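Local coordinates for glycosyl hydrolase, family 31/fibronectin type III domain protein (Clostridium perfringens, PDB 4LKS) that probably recognises galactose-containing glycans through a calcium-bound carbohydrate-binding module of family 32, part of a larger family 31 glycoside hydrolase, at residues A[42-47]-A[66-71]; A[46-51]-A[80-85]; A[50-55]-A[62-67]; A[141-146]-A[160-165]. One frame throughout, in Å; residues are numbered along the deposited sequence. Where two conformers were deposited one is given.

Interaction 1: A[42-47]-A[66-71]. With CA (calcium ion), chain C.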
# COMPACT_ATOMS: atom_id res chain seq x y z
N ASN A 42 3.57 9.35 4.72
CA ASN A 42 2.27 9.78 4.21
C ASN A 42 1.37 8.61 3.86
O ASN A 42 0.16 8.78 3.69
CB ASN A 42 2.45 10.67 2.98
CG ASN A 42 3.07 12.02 3.30
OD1 ASN A 42 3.36 12.34 4.46
ND2 ASN A 42 3.27 12.83 2.26
N ALA A 43 1.95 7.42 3.72
CA ALA A 43 1.13 6.28 3.34
C ALA A 43 0.33 5.76 4.52
O ALA A 43 -0.63 4.99 4.33
CB ALA A 43 1.99 5.16 2.77
N VAL A 44 0.72 6.12 5.74
CA VAL A 44 0.03 5.51 6.89
C VAL A 44 -0.30 6.54 7.94
O VAL A 44 -0.30 6.25 9.14
CB VAL A 44 0.81 4.33 7.50
CG1 VAL A 44 0.73 3.09 6.59
CG2 VAL A 44 2.26 4.71 7.78
N ASP A 45 -0.62 7.76 7.49
CA ASP A 45 -0.92 8.85 8.42
C ASP A 45 -2.42 9.10 8.62
O ASP A 45 -2.82 10.09 9.24
CB ASP A 45 -0.21 10.14 7.99
CG ASP A 45 -0.67 10.64 6.64
OD1 ASP A 45 -1.50 9.98 5.97
OD2 ASP A 45 -0.18 11.73 6.24
N GLY A 46 -3.25 8.19 8.10
CA GLY A 46 -4.69 8.34 8.23
C GLY A 46 -5.29 9.49 7.43
O GLY A 46 -6.46 9.85 7.63
N ASP A 47 -4.50 10.06 6.53
CA ASP A 47 -4.89 11.26 5.78
C ASP A 47 -5.01 10.96 4.29
O ASP A 47 -4.02 10.59 3.62
CB ASP A 47 -3.84 12.34 6.02
CG ASP A 47 -4.27 13.71 5.58
OD1 ASP A 47 -5.25 13.85 4.81
OD2 ASP A 47 -3.60 14.66 6.02
N ILE A 66 7.18 -0.47 -0.04
CA ILE A 66 7.13 0.32 1.18
C ILE A 66 6.92 -0.66 2.33
O ILE A 66 6.13 -1.60 2.22
CB ILE A 66 6.01 1.40 1.13
CG1 ILE A 66 6.00 2.21 2.42
CG2 ILE A 66 4.63 0.79 0.83
CD1 ILE A 66 5.13 3.46 2.33
N THR A 67 7.64 -0.46 3.43
CA THR A 67 7.51 -1.33 4.60
C THR A 67 6.90 -0.56 5.76
O THR A 67 7.39 0.51 6.15
CB THR A 67 8.86 -1.89 5.06
OG1 THR A 67 9.43 -2.67 4.00
CG2 THR A 67 8.67 -2.76 6.30
N ILE A 68 5.80 -1.11 6.29
CA ILE A 68 5.11 -0.57 7.45
C ILE A 68 5.40 -1.42 8.67
O ILE A 68 5.26 -2.66 8.64
CB ILE A 68 3.58 -0.55 7.23
CG1 ILE A 68 3.22 0.13 5.89
CG2 ILE A 68 2.86 0.09 8.43
CD1 ILE A 68 3.84 1.52 5.65
N LYS A 69 5.81 -0.76 9.75
CA LYS A 69 6.03 -1.39 11.04
C LYS A 69 4.83 -1.08 11.93
O LYS A 69 4.41 0.07 12.01
CB LYS A 69 7.30 -0.83 11.69
CG LYS A 69 7.57 -1.36 13.08
CD LYS A 69 8.75 -0.62 13.71
CE LYS A 69 8.96 -1.07 15.14
NZ LYS A 69 10.19 -0.45 15.72
N LEU A 70 4.31 -2.10 12.61
CA LEU A 70 3.19 -1.93 13.54
C LEU A 70 3.76 -1.84 14.96
O LEU A 70 4.90 -2.25 15.20
CB LEU A 70 2.18 -3.08 13.40
CG LEU A 70 1.53 -3.11 12.01
CD1 LEU A 70 2.24 -4.07 11.09
CD2 LEU A 70 0.04 -3.46 12.10
N ASP A 71 2.99 -1.29 15.89
CA ASP A 71 3.54 -1.02 17.22
C ASP A 71 3.85 -2.31 18.00
O ASP A 71 4.69 -2.31 18.91
CB ASP A 71 2.62 -0.11 18.03
CG ASP A 71 1.33 -0.78 18.43
OD1 ASP A 71 0.60 -1.26 17.53
OD2 ASP A 71 1.05 -0.84 19.64
CA CA C . -1.89 9.75 3.50
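Val44 and Ile68 reach toward each other tip to tip, and the closest pair is Val44 CG1 with Ile68 CD1 at 3.6 Å. CG1 lies anti to the carbonyl carbon of Val44 (chi1 -73°), where it also meets CG1 and CG2 of Ile68. One step back along the loop, Ala43 offers its single methyl: Ala43 CB touches Ile66 CD1, likewise at 3.6 Å. Both contacts are buried. Leu162 and Leu26 close in around Val44, and the backbone of Ala43 is hydrogen-bonded to that of Leu162, so the start of this loop is hydrogen-bonded to one sheet and packed on the other.

The chain from Asp45 to Asp47 behaves differently. It turns away towards the surface, where Gly46 is exposed, makes no contact with strand 64-70 and is held by polar and metal bonds. Calcium is bound by Asn42 O at 2.3 Å and by Asp45 OD1 at 2.5 Å; Asp47 O supplies a third ligand. The carboxylate oxygen OD1 has a second task, since Asp47 N donates to Asp45 OD1 at 3.1 Å in an Asx turn, approaching from well above the carboxylate plane (56°). Metal and amide, with a probable hydrogen bond between Asp45 OD2 and Thr50 OG1, help to fix the rotation of the carboxylate. Thr50 and Ala160 complete the protein ligands of the ion.

A loop packed against strand 64-70 on one side and holding calcium on the other is typical of the structural calcium site of the F5/8 type C beta-sandwich, to which family 32 carbohydrate-binding modules belong.

Interaction 2: A[46-51]-A[80-85]. With CA (calcium ion), chain C; GAL (beta-D-galactopyranose), chain D.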
# COMPACT_ATOMS: atom_id res chain seq x y z
N GLY A 46 -3.25 8.19 8.10
CA GLY A 46 -4.69 8.34 8.23
C GLY A 46 -5.29 9.49 7.43
O GLY A 46 -6.46 9.85 7.63
N ASP A 47 -4.50 10.06 6.53
CA ASP A 47 -4.89 11.26 5.78
C ASP A 47 -5.01 10.96 4.29
O ASP A 47 -4.02 10.59 3.62
CB ASP A 47 -3.84 12.34 6.02
CG ASP A 47 -4.27 13.71 5.58
OD1 ASP A 47 -5.25 13.85 4.81
OD2 ASP A 47 -3.60 14.66 6.02
N GLU A 48 -6.22 11.12 3.75
CA GLU A 48 -6.47 10.81 2.35
C GLU A 48 -5.79 11.79 1.39
O GLU A 48 -5.63 11.49 0.21
CB GLU A 48 -7.97 10.78 2.05
CG GLU A 48 -8.78 9.93 3.02
CD GLU A 48 -9.22 10.68 4.28
OE1 GLU A 48 -8.67 11.77 4.60
OE2 GLU A 48 -10.15 10.17 4.95
N ASN A 49 -5.38 12.95 1.90
CA ASN A 49 -4.83 14.01 1.06
C ASN A 49 -3.32 13.98 0.90
O ASN A 49 -2.76 14.74 0.10
CB ASN A 49 -5.25 15.39 1.57
CG ASN A 49 -6.70 15.67 1.29
OD1 ASN A 49 -7.21 15.31 0.23
ND2 ASN A 49 -7.40 16.28 2.25
N THR A 50 -2.65 13.13 1.66
CA THR A 50 -1.21 13.03 1.57
C THR A 50 -0.86 11.68 0.94
O THR A 50 -1.59 10.70 1.11
CB THR A 50 -0.55 13.11 2.96
OG1 THR A 50 -1.03 12.03 3.76
CG2 THR A 50 -0.88 14.45 3.65
N ILE A 51 0.24 11.63 0.21
CA ILE A 51 0.63 10.38 -0.44
C ILE A 51 2.10 10.09 -0.29
O ILE A 51 2.92 11.00 -0.17
CB ILE A 51 0.31 10.37 -1.95
CG1 ILE A 51 1.13 11.43 -2.69
CG2 ILE A 51 -1.18 10.55 -2.19
CD1 ILE A 51 0.98 11.36 -4.20
N ASP A 80 -6.41 -2.36 3.32
CA ASP A 80 -7.03 -1.59 2.23
C ASP A 80 -5.99 -0.69 1.60
O ASP A 80 -5.20 -0.04 2.30
CB ASP A 80 -8.17 -0.68 2.72
CG ASP A 80 -9.35 -1.44 3.29
OD1 ASP A 80 -9.50 -2.66 3.06
OD2 ASP A 80 -10.14 -0.77 4.00
N TYR A 81 -6.00 -0.62 0.28
CA TYR A 81 -5.17 0.31 -0.45
C TYR A 81 -6.03 1.48 -0.92
O TYR A 81 -7.03 1.28 -1.61
CB TYR A 81 -4.52 -0.40 -1.65
CG TYR A 81 -3.85 0.53 -2.64
CD1 TYR A 81 -2.56 1.03 -2.40
CD2 TYR A 81 -4.50 0.93 -3.80
CE1 TYR A 81 -1.94 1.88 -3.31
CE2 TYR A 81 -3.88 1.79 -4.72
CZ TYR A 81 -2.61 2.26 -4.46
OH TYR A 81 -2.01 3.10 -5.36
N LEU A 82 -5.67 2.71 -0.54
CA LEU A 82 -6.38 3.90 -1.00
C LEU A 82 -5.52 4.61 -2.03
O LEU A 82 -4.43 5.09 -1.71
CB LEU A 82 -6.70 4.85 0.16
CG LEU A 82 -7.45 6.13 -0.24
CD1 LEU A 82 -8.85 5.80 -0.72
CD2 LEU A 82 -7.49 7.12 0.93
N PRO A 83 -5.98 4.64 -3.29
CA PRO A 83 -5.18 5.35 -4.29
C PRO A 83 -5.25 6.86 -4.10
O PRO A 83 -6.16 7.39 -3.45
CB PRO A 83 -5.83 4.96 -5.62
CG PRO A 83 -7.20 4.51 -5.27
CD PRO A 83 -7.16 3.98 -3.86
N ARG A 84 -4.25 7.52 -4.67
CA ARG A 84 -4.19 8.96 -4.78
C ARG A 84 -5.52 9.52 -5.26
O ARG A 84 -6.12 9.01 -6.22
CB ARG A 84 -3.08 9.30 -5.78
CG ARG A 84 -2.79 10.76 -5.95
CD ARG A 84 -1.62 10.90 -6.90
NE ARG A 84 -1.11 12.26 -6.92
CZ ARG A 84 0.02 12.61 -7.52
NH1 ARG A 84 0.75 11.70 -8.15
NH2 ARG A 84 0.42 13.88 -7.48
N GLN A 85 -6.00 10.57 -4.59
CA GLN A 85 -7.35 11.07 -4.84
C GLN A 85 -7.45 12.11 -5.95
O GLN A 85 -8.50 12.24 -6.58
CB GLN A 85 -7.95 11.65 -3.55
CG GLN A 85 -8.18 10.60 -2.47
CD GLN A 85 -9.24 9.60 -2.85
OE1 GLN A 85 -10.42 9.93 -2.94
NE2 GLN A 85 -8.83 8.35 -3.09
CA CA C . -1.89 9.75 3.50
C1 GAL D . 3.21 14.88 -11.77
C2 GAL D . 2.70 14.57 -10.34
C3 GAL D . 3.79 13.90 -9.52
C4 GAL D . 4.26 12.63 -10.25
C5 GAL D . 4.75 13.01 -11.63
C6 GAL D . 5.14 11.81 -12.49
O1 GAL D . 2.18 15.38 -12.57
O2 GAL D . 2.30 15.75 -9.64
O3 GAL D . 3.29 13.52 -8.24
O4 GAL D . 3.18 11.72 -10.38
O5 GAL D . 3.70 13.68 -12.37
O6 GAL D . 5.65 12.22 -13.76
O HOH W 1 -4.59 11.48 -2.31
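Ile51 takes a first torsion of 64°, with CG1 between the backbone N and the carbonyl carbon, and then runs on extended, which carries CD1 out over the side chain of Arg84. Arg84 itself is stretched from CG to NE after a chi1 of -175°, CG trans to the backbone N, and this reach delivers its guanidinium to the sugar. The methyl sits over one face of the guanidinium, towards its rim, with Ile51 CD1 3.5 Å from Arg84 NE, while galactose comes to the edge. Arg84 NH2 donates to O3 of the galactose at 3.0 Å, and Arg84 NH1 to the same oxygen at 3.1 Å. NH1 also bonds O4; the bond from NH2 to O2 is weak.

Here a loop of the F5/8 type C beta-sandwich links two sites, since the residue before Ile51 is a calcium ligand: Thr50 OG1 lies 2.5 Å from the ion and Thr50 O 2.6 Å. The type I turn from Asp47 to Thr50 shapes this loop, and Asp47 OD1 accepts from Asn49 N as an Asx turn.

Earlier in the loop, Glu48 lies across Leu82, Glu48 CG 3.7 Å from Leu82 CD2, before its bent chain leads the carboxylate away. A water bridges the two backbones, giving a bond to Glu48 O and taking one from Gln85 N. Gln85 NE2 turns back to Pro83 O, which lies nearly in the amide plane of Gln85, and also bonds Arg126 O.

Interaction 3: A[50-55]-A[62-67]. With CA (calcium ion), chain C; GAL (beta-D-galactopyranose), chain D.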
# COMPACT_ATOMS: atom_id res chain seq x y z
N THR A 50 -2.65 13.13 1.66
CA THR A 50 -1.21 13.03 1.57
C THR A 50 -0.86 11.68 0.94
O THR A 50 -1.59 10.70 1.11
CB THR A 50 -0.55 13.11 2.96
OG1 THR A 50 -1.03 12.03 3.76
CG2 THR A 50 -0.88 14.45 3.65
N ILE A 51 0.24 11.63 0.21
CA ILE A 51 0.63 10.38 -0.44
C ILE A 51 2.10 10.09 -0.29
O ILE A 51 2.92 11.00 -0.17
CB ILE A 51 0.31 10.37 -1.95
CG1 ILE A 51 1.13 11.43 -2.69
CG2 ILE A 51 -1.18 10.55 -2.19
CD1 ILE A 51 0.98 11.36 -4.20
N TRP A 52 2.43 8.80 -0.28
CA TRP A 52 3.78 8.37 -0.63
C TRP A 52 3.81 8.24 -2.15
O TRP A 52 2.85 7.74 -2.74
CB TRP A 52 4.11 7.02 0.01
CG TRP A 52 5.31 6.38 -0.62
CD1 TRP A 52 6.58 6.88 -0.68
CD2 TRP A 52 5.36 5.11 -1.29
NE1 TRP A 52 7.41 6.02 -1.35
CE2 TRP A 52 6.69 4.92 -1.73
CE3 TRP A 52 4.41 4.11 -1.56
CZ2 TRP A 52 7.10 3.77 -2.43
CZ3 TRP A 52 4.82 2.96 -2.25
CH2 TRP A 52 6.15 2.81 -2.67
N HIS A 53 4.90 8.70 -2.77
CA HIS A 53 5.09 8.56 -4.21
C HIS A 53 6.55 8.20 -4.43
O HIS A 53 7.44 8.83 -3.86
CB HIS A 53 4.75 9.88 -4.91
CG HIS A 53 4.54 9.78 -6.39
ND1 HIS A 53 5.52 9.36 -7.27
CD2 HIS A 53 3.46 10.09 -7.16
CE1 HIS A 53 5.05 9.40 -8.51
NE2 HIS A 53 3.80 9.85 -8.46
N SER A 54 6.79 7.17 -5.23
CA SER A 54 8.16 6.75 -5.50
C SER A 54 8.78 7.70 -6.54
O SER A 54 8.08 8.50 -7.17
CB SER A 54 8.21 5.27 -5.96
OG SER A 54 7.57 5.06 -7.20
N ALA A 55 10.09 7.60 -6.71
CA ALA A 55 10.81 8.50 -7.62
C ALA A 55 10.37 8.29 -9.07
O ALA A 55 9.99 7.18 -9.46
CB ALA A 55 12.31 8.31 -7.48
N LEU A 62 9.79 0.13 -11.82
CA LEU A 62 9.23 -0.83 -10.88
C LEU A 62 10.12 -2.08 -10.88
O LEU A 62 10.89 -2.30 -11.83
CB LEU A 62 7.81 -1.19 -11.31
CG LEU A 62 6.80 -0.05 -11.32
CD1 LEU A 62 5.44 -0.61 -11.69
CD2 LEU A 62 6.75 0.63 -9.96
N PRO A 63 10.02 -2.91 -9.83
CA PRO A 63 9.14 -2.77 -8.66
C PRO A 63 9.66 -1.77 -7.63
O PRO A 63 10.86 -1.49 -7.57
CB PRO A 63 9.16 -4.17 -8.04
CG PRO A 63 10.51 -4.72 -8.45
CD PRO A 63 10.72 -4.21 -9.84
N VAL A 64 8.74 -1.23 -6.83
CA VAL A 64 9.10 -0.46 -5.66
C VAL A 64 8.27 -0.97 -4.50
O VAL A 64 7.21 -1.56 -4.70
CB VAL A 64 8.88 1.07 -5.84
CG1 VAL A 64 9.77 1.63 -6.95
CG2 VAL A 64 7.41 1.39 -6.10
N SER A 65 8.75 -0.75 -3.29
CA SER A 65 8.03 -1.24 -2.13
C SER A 65 8.09 -0.26 -0.97
O SER A 65 8.91 0.68 -0.94
CB SER A 65 8.57 -2.61 -1.70
OG SER A 65 9.82 -2.47 -1.05
N ILE A 66 7.18 -0.47 -0.04
CA ILE A 66 7.13 0.32 1.18
C ILE A 66 6.92 -0.66 2.33
O ILE A 66 6.13 -1.60 2.22
CB ILE A 66 6.01 1.40 1.13
CG1 ILE A 66 6.00 2.21 2.42
CG2 ILE A 66 4.63 0.79 0.83
CD1 ILE A 66 5.13 3.46 2.33
N THR A 67 7.64 -0.46 3.43
CA THR A 67 7.51 -1.33 4.60
C THR A 67 6.90 -0.56 5.76
O THR A 67 7.39 0.51 6.15
CB THR A 67 8.86 -1.89 5.06
OG1 THR A 67 9.43 -2.67 4.00
CG2 THR A 67 8.67 -2.76 6.30
CA CA C . -1.89 9.75 3.50
C1 GAL D . 3.21 14.88 -11.77
C2 GAL D . 2.70 14.57 -10.34
C3 GAL D . 3.79 13.90 -9.52
C4 GAL D . 4.26 12.63 -10.25
C5 GAL D . 4.75 13.01 -11.63
C6 GAL D . 5.14 11.81 -12.49
O1 GAL D . 2.18 15.38 -12.57
O2 GAL D . 2.30 15.75 -9.64
O3 GAL D . 3.29 13.52 -8.24
O4 GAL D . 3.18 11.72 -10.38
O5 GAL D . 3.70 13.68 -12.37
O6 GAL D . 5.65 12.22 -13.76
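Trp52 and Ile66 pack between the two sheets of the beta-sandwich, Trp52 on the edge strand 52-53 of one and Ile66 on strand 64-70 of the other. The leading interaction is CH-pi. Ile66 CB stands over the six-membered ring of Trp52, 4.0 Å from its centroid and only 15° off the normal, while Ile66 CD1 covers the same face nearer the rim. Because CG of Trp52 is trans to its backbone N (chi1 164°), the indole projects across to the facing strand; Ser54 N lies over its opposite face.

A plain apolar contact extends this patch: Val64 lies obliquely to the indole, Val64 CG2 3.9 Å from Trp52 CH2. The same methyl makes van der Waals contact with a hydroxyl, Val64 CG2 resting 3.8 Å from Ser54 OG. Neither polar group of this patch depends on strand 64-70: Trp52 NE1 bonds Ser33 O, and Ser54 OG is paired with Ala157 N.

Hydrogen bonding governs the neighbouring residue, His53, whose side chain serves the galactose pocket. His53 ND1 donates to Ser54 O at 2.7 Å, along a lone pair in the carbonyl plane and within 1° of the imidazole plane, so that this bond helps to fix the ring's rotation. The rings of Tyr56 and Tyr156 also meet the imidazole. With the ring so held, a hydrogen bond joins His53 NE2 and the axial O4 of the galactose at 2.8 Å.

Interaction 4: A[141-146]-A[160-165]. With CA (calcium ion), chain C.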
# COMPACT_ATOMS: atom_id res chain seq x y z
N LEU A 141 4.92 -5.26 7.44
CA LEU A 141 4.32 -5.65 6.18
C LEU A 141 5.00 -4.86 5.07
O LEU A 141 5.07 -3.64 5.13
CB LEU A 141 2.80 -5.38 6.19
CG LEU A 141 2.02 -5.83 4.94
CD1 LEU A 141 0.61 -6.36 5.28
CD2 LEU A 141 1.94 -4.71 3.89
N ARG A 142 5.49 -5.58 4.07
CA ARG A 142 6.08 -4.97 2.89
C ARG A 142 5.11 -5.08 1.71
O ARG A 142 4.71 -6.18 1.31
CB ARG A 142 7.43 -5.61 2.56
CG ARG A 142 8.13 -4.97 1.36
CD ARG A 142 9.63 -5.26 1.34
NE ARG A 142 9.93 -6.68 1.13
CZ ARG A 142 11.12 -7.22 1.37
NH1 ARG A 142 12.12 -6.48 1.84
NH2 ARG A 142 11.32 -8.52 1.15
N PHE A 143 4.73 -3.92 1.20
CA PHE A 143 3.78 -3.80 0.09
C PHE A 143 4.55 -3.39 -1.15
O PHE A 143 5.17 -2.32 -1.18
CB PHE A 143 2.71 -2.76 0.45
CG PHE A 143 1.66 -2.55 -0.61
CD1 PHE A 143 0.58 -3.41 -0.72
CD2 PHE A 143 1.75 -1.48 -1.50
CE1 PHE A 143 -0.40 -3.21 -1.71
CE2 PHE A 143 0.78 -1.28 -2.48
CZ PHE A 143 -0.29 -2.14 -2.57
N THR A 144 4.53 -4.24 -2.17
CA THR A 144 5.31 -4.03 -3.39
C THR A 144 4.39 -3.75 -4.55
O THR A 144 3.43 -4.47 -4.77
CB THR A 144 6.14 -5.27 -3.72
OG1 THR A 144 7.04 -5.53 -2.64
CG2 THR A 144 6.95 -5.05 -5.01
N ALA A 145 4.69 -2.67 -5.28
CA ALA A 145 3.96 -2.32 -6.49
C ALA A 145 4.66 -2.95 -7.68
O ALA A 145 5.83 -2.65 -7.94
CB ALA A 145 3.91 -0.81 -6.64
N LEU A 146 3.94 -3.81 -8.40
CA LEU A 146 4.50 -4.56 -9.53
C LEU A 146 4.09 -3.96 -10.87
O LEU A 146 4.84 -4.03 -11.85
CB LEU A 146 4.05 -6.03 -9.47
CG LEU A 146 4.44 -6.80 -8.21
CD1 LEU A 146 3.74 -8.16 -8.18
CD2 LEU A 146 5.94 -6.96 -8.11
N ALA A 160 -2.20 6.79 -1.04
CA ALA A 160 -2.69 7.77 -0.07
C ALA A 160 -2.81 7.16 1.32
O ALA A 160 -2.49 7.81 2.31
CB ALA A 160 -4.02 8.34 -0.52
N GLU A 161 -3.30 5.92 1.40
CA GLU A 161 -3.36 5.20 2.66
C GLU A 161 -3.22 3.71 2.46
O GLU A 161 -3.65 3.15 1.44
CB GLU A 161 -4.70 5.42 3.37
CG GLU A 161 -4.96 6.80 3.93
CD GLU A 161 -6.14 6.77 4.88
OE1 GLU A 161 -7.24 7.24 4.50
OE2 GLU A 161 -5.98 6.24 6.01
N LEU A 162 -2.63 3.09 3.47
CA LEU A 162 -2.74 1.65 3.69
C LEU A 162 -3.42 1.49 5.05
O LEU A 162 -2.93 2.02 6.07
CB LEU A 162 -1.37 1.00 3.70
CG LEU A 162 -0.57 1.13 2.41
CD1 LEU A 162 0.86 0.66 2.64
CD2 LEU A 162 -1.20 0.31 1.28
N VAL A 163 -4.54 0.79 5.07
CA VAL A 163 -5.33 0.57 6.29
C VAL A 163 -5.15 -0.89 6.69
O VAL A 163 -5.25 -1.77 5.84
CB VAL A 163 -6.83 0.88 6.05
CG1 VAL A 163 -7.63 0.68 7.33
CG2 VAL A 163 -7.01 2.30 5.47
N PHE A 164 -4.90 -1.15 7.96
CA PHE A 164 -4.61 -2.49 8.44
C PHE A 164 -5.72 -3.03 9.31
O PHE A 164 -6.31 -2.28 10.10
CB PHE A 164 -3.30 -2.48 9.25
CG PHE A 164 -2.06 -2.36 8.41
CD1 PHE A 164 -1.78 -1.19 7.72
CD2 PHE A 164 -1.17 -3.41 8.33
CE1 PHE A 164 -0.64 -1.09 6.93
CE2 PHE A 164 -0.01 -3.31 7.55
CZ PHE A 164 0.25 -2.15 6.86
N TYR A 165 -6.00 -4.31 9.16
CA TYR A 165 -7.00 -5.00 9.98
C TYR A 165 -6.40 -6.22 10.68
O TYR A 165 -5.87 -7.14 10.03
CB TYR A 165 -8.17 -5.50 9.13
CG TYR A 165 -8.93 -4.42 8.42
CD1 TYR A 165 -8.43 -3.85 7.25
CD2 TYR A 165 -10.16 -3.97 8.90
CE1 TYR A 165 -9.15 -2.86 6.57
CE2 TYR A 165 -10.87 -2.99 8.22
CZ TYR A 165 -10.36 -2.44 7.06
OH TYR A 165 -11.06 -1.47 6.38
CA CA C . -1.89 9.75 3.50
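Ala160 O binds calcium at 2.4 Å, at the bulge that interrupts strand 158-166, whose following inward residues, Leu162 and Phe164, meet Phe143 and Leu141 from the facing sheet. Asn42, Asp45, Asp47 and Thr50 grip the same ion. Opposite Leu82 the strand has a classic beta bulge formed by Ala160 and Glu161.

Beyond the bulge the contact becomes wholly apolar. Leu141 CB comes to the edge of the Phe164 ring, in its plane, and lies 3.7 Å from Phe164 CE2. Leu141 CD1 is 3.9 Å from Phe164 CE2, so both atoms meet the same ring carbon, CB near the ring plane and CD1 off it. A chi1 of -75°, CG trans to the carbonyl carbon, swings Phe164 across the gap to that position. The second pair is looser and uses a face instead of an edge: Leu162 CD2 sits over one face of Phe143, 4.4 Å from Phe143 CD2.

The backbones stay well apart, with 9.2 Å between the CA atoms of Phe143 and Leu162, as befits strands of two sheets that face each other in a sandwich. Ile79 packs on both Leu141 and Phe143, and Ile68 on Phe164. Backbone bonds of 141-146 go to strands 64-70 and 95-100, those of 160-165 partly to strand 73-82 and partly to the calcium loop. With no hydrogen bond between the two segments, their cohesion probably comes mainly from dispersion and the exclusion of water.

All four contacts are largely buried, yet they differ in depth and chemistry. Interaction 4 lies nearest the centre of the chain and is purely apolar across the two sheets; interaction 3 closes the same sandwich nearer the sugar, with an indole face where interaction 4 uses a phenyl edge and a phenyl face. Interaction 1 shares Ile66 with interaction 3 and brings a loop against the same strand 64-70, itself hydrogen-bonded to strand 140-148 of interaction 4. Interaction 2 is the one with an exposed residue, Gln85, among those that touch, and a water joins its segments. Calcium touches all four, whereas galactose is met in interactions 2 and 3, through Arg84 and His53.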